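Local coordinates for protein galactose-1-phosphate uridylyltransferase (Pyrobaculum aerophilum str. IM2, PDB 6K9Z) that probably transfers uridylyl groups between UDP-glucose and hexose 1-phosphates such as galactose 1-phosphate, as a zinc-binding member of its family, at residues V194-K199 with T297-A302. The protein carries 1 engineered substitution. Residues are numbered along the deposited sequence; the frame is centred on the assembly and turned at random.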
loop_
_atom_site.group_PDB
_atom_site.type_symbol
_atom_site.label_atom_id
_atom_site.label_comp_id
_atom_site.label_asym_id
_atom_site.label_seq_id
_atom_site.Cartn_x
_atom_site.Cartn_y
_atom_site.Cartn_z
ATOM N N VAL A 194 -7.361 -14.488 -12.110
ATOM C CA VAL A 194 -7.317 -13.980 -10.728
ATOM C C VAL A 194 -6.293 -14.841 -10.001
ATOM O O VAL A 194 -6.428 -16.075 -9.957
ATOM C CB VAL A 194 -8.691 -14.013 -10.053
ATOM C CG1 VAL A 194 -8.555 -13.567 -8.623
ATOM C CG2 VAL A 194 -9.691 -13.135 -10.800
ATOM N N PRO A 195 -5.193 -14.293 -9.455
ATOM C CA PRO A 195 -4.264 -15.159 -8.740
ATOM C C PRO A 195 -4.864 -15.743 -7.455
ATOM O O PRO A 195 -5.737 -15.105 -6.828
ATOM C CB PRO A 195 -3.111 -14.229 -8.363
ATOM C CG PRO A 195 -3.665 -12.837 -8.472
ATOM C CD PRO A 195 -4.754 -12.898 -9.520
ATOM N N PHE A 196 -4.384 -16.919 -7.065
ATOM C CA PHE A 196 -4.746 -17.558 -5.768
ATOM C C PHE A 196 -4.534 -16.572 -4.620
ATOM O O PHE A 196 -5.323 -16.495 -3.678
ATOM C CB PHE A 196 -3.934 -18.822 -5.531
ATOM C CG PHE A 196 -4.369 -19.579 -4.303
ATOM C CD1 PHE A 196 -5.482 -20.393 -4.335
ATOM C CD2 PHE A 196 -3.637 -19.523 -3.132
ATOM C CE1 PHE A 196 -5.901 -21.084 -3.215
ATOM C CE2 PHE A 196 -4.045 -20.241 -2.009
ATOM C CZ PHE A 196 -5.154 -21.058 -2.075
ATOM N N TYR A 197 -3.481 -15.784 -4.738
ATOM C CA TYR A 197 -2.963 -14.823 -3.721
ATOM C C TYR A 197 -3.405 -13.398 -4.081
ATOM O O TYR A 197 -2.735 -12.447 -3.616
ATOM C CB TYR A 197 -1.428 -14.929 -3.653
ATOM C CG TYR A 197 -0.738 -14.992 -5.012
ATOM C CD1 TYR A 197 -0.599 -16.190 -5.697
ATOM C CD2 TYR A 197 -0.248 -13.837 -5.631
ATOM C CE1 TYR A 197 0.021 -16.267 -6.926
ATOM C CE2 TYR A 197 0.310 -13.885 -6.896
ATOM C CZ TYR A 197 0.481 -15.112 -7.531
ATOM O OH TYR A 197 1.006 -15.149 -8.794
ATOM N N ALA A 198 -4.555 -13.230 -4.751
ATOM C CA ALA A 198 -5.188 -11.902 -4.951
ATOM C C ALA A 198 -5.358 -11.203 -3.584
ATOM O O ALA A 198 -5.699 -11.878 -2.583
ATOM C CB ALA A 198 -6.534 -12.048 -5.625
ATOM N N LYS A 199 -5.135 -9.883 -3.575
ATOM C CA LYS A 199 -5.230 -9.002 -2.375
ATOM C C LYS A 199 -6.286 -7.917 -2.539
ATOM O O LYS A 199 -6.762 -7.338 -1.511
ATOM C CB LYS A 199 -3.936 -8.213 -2.204
ATOM C CG LYS A 199 -2.748 -9.021 -1.823
ATOM C CD LYS A 199 -1.467 -8.264 -2.098
ATOM C CE LYS A 199 -0.352 -9.270 -2.220
ATOM N NZ LYS A 199 -0.651 -10.289 -3.260
ATOM N N THR A 297 -14.141 -14.947 -2.169
ATOM C CA THR A 297 -12.965 -15.756 -2.594
ATOM C C THR A 297 -12.473 -15.285 -3.951
ATOM O O THR A 297 -13.265 -14.896 -4.795
ATOM C CB THR A 297 -13.249 -17.253 -2.603
ATOM O OG1 THR A 297 -14.158 -17.515 -3.670
ATOM C CG2 THR A 297 -13.785 -17.741 -1.281
ATOM N N PRO A 298 -11.154 -15.386 -4.219
ATOM C CA PRO A 298 -10.620 -15.199 -5.565
ATOM C C PRO A 298 -11.342 -16.058 -6.613
ATOM O O PRO A 298 -11.448 -15.627 -7.740
ATOM C CB PRO A 298 -9.138 -15.551 -5.392
ATOM C CG PRO A 298 -8.817 -15.155 -3.954
ATOM C CD PRO A 298 -10.092 -15.490 -3.207
ATOM N N GLU A 299 -11.730 -17.266 -6.241
ATOM C CA GLU A 299 -12.417 -18.223 -7.159
ATOM C C GLU A 299 -13.791 -17.669 -7.548
ATOM O O GLU A 299 -14.120 -17.670 -8.736
ATOM C CB GLU A 299 -12.490 -19.595 -6.516
ATOM C CG GLU A 299 -11.116 -20.217 -6.313
ATOM C CD GLU A 299 -10.332 -19.657 -5.126
ATOM O OE1 GLU A 299 -10.952 -19.322 -4.091
ATOM O OE2 GLU A 299 -9.115 -19.495 -5.256
ATOM N N GLU A 300 -14.557 -17.168 -6.594
ATOM C CA GLU A 300 -15.875 -16.556 -6.909
ATOM C C GLU A 300 -15.643 -15.281 -7.728
ATOM O O GLU A 300 -16.367 -15.065 -8.709
ATOM C CB GLU A 300 -16.665 -16.224 -5.641
ATOM C CG GLU A 300 -18.003 -15.557 -5.918
ATOM C CD GLU A 300 -18.946 -15.371 -4.731
ATOM O OE1 GLU A 300 -18.777 -16.054 -3.682
ATOM O OE2 GLU A 300 -19.865 -14.538 -4.848
ATOM N N THR A 301 -14.648 -14.464 -7.381
ATOM C CA THR A 301 -14.384 -13.206 -8.119
ATOM C C THR A 301 -13.978 -13.531 -9.572
ATOM O O THR A 301 -14.505 -12.894 -10.491
ATOM C CB THR A 301 -13.450 -12.286 -7.328
ATOM O OG1 THR A 301 -14.159 -11.956 -6.118
ATOM C CG2 THR A 301 -13.128 -11.061 -8.156
ATOM N N ALA A 302 -13.095 -14.504 -9.795
ATOM C CA ALA A 302 -12.784 -14.948 -11.169
ATOM C C ALA A 302 -14.073 -15.321 -11.932
ATOM O O ALA A 302 -14.194 -14.952 -13.115
ATOM C CB ALA A 302 -11.820 -16.080 -11.088
#
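V194 holds CG1 anti to its backbone N (chi1 176°) and CG2 beside that N, which splits its two methyls between P298 and A302 on the facing helix. CG1 lies 3.8 Å from P298 CB, the two side chains crossing at about a right angle, while CG2 packs 3.6 Å from A302 CB. These residues are one helical turn apart, as the 2.9 Å bond from A302 N to P298 O confirms, so the valine fits against a single turn. P298 also meets the loop farther along: its CB is 3.7 Å from P195 O, and its CG sits 4.2 Å from A198 CB. The type I turn from P195 to A198, closed by A198 N bonding to P195 O, presents P195 O and A198 CB to this proline. An alanine in place of V194 would probably open a gap beside P298 and A302 and leave the first helical turn less firmly seated on the loop.

On the side facing the second subunit, E299 bends at chi2 (77°) and brings OE2 within 3.9 Å of F196 CD1, with ring and carboxylate planes 47° apart. OE2 is also salt-bridged to R182 and to R4 of the second subunit; R4 of that subunit bonds F196 O and makes a cation-pi contact with its ring as well. Just before P298 in the chain, T297 N-caps helix 298-309, its OG1 accepting from E300 N. The chemistry thus implies a mainly apolar contact at the helix start, with backbone carbonyl oxygens among the touching atoms, bordered by charged groups of both subunits that tie it into the dimer interface.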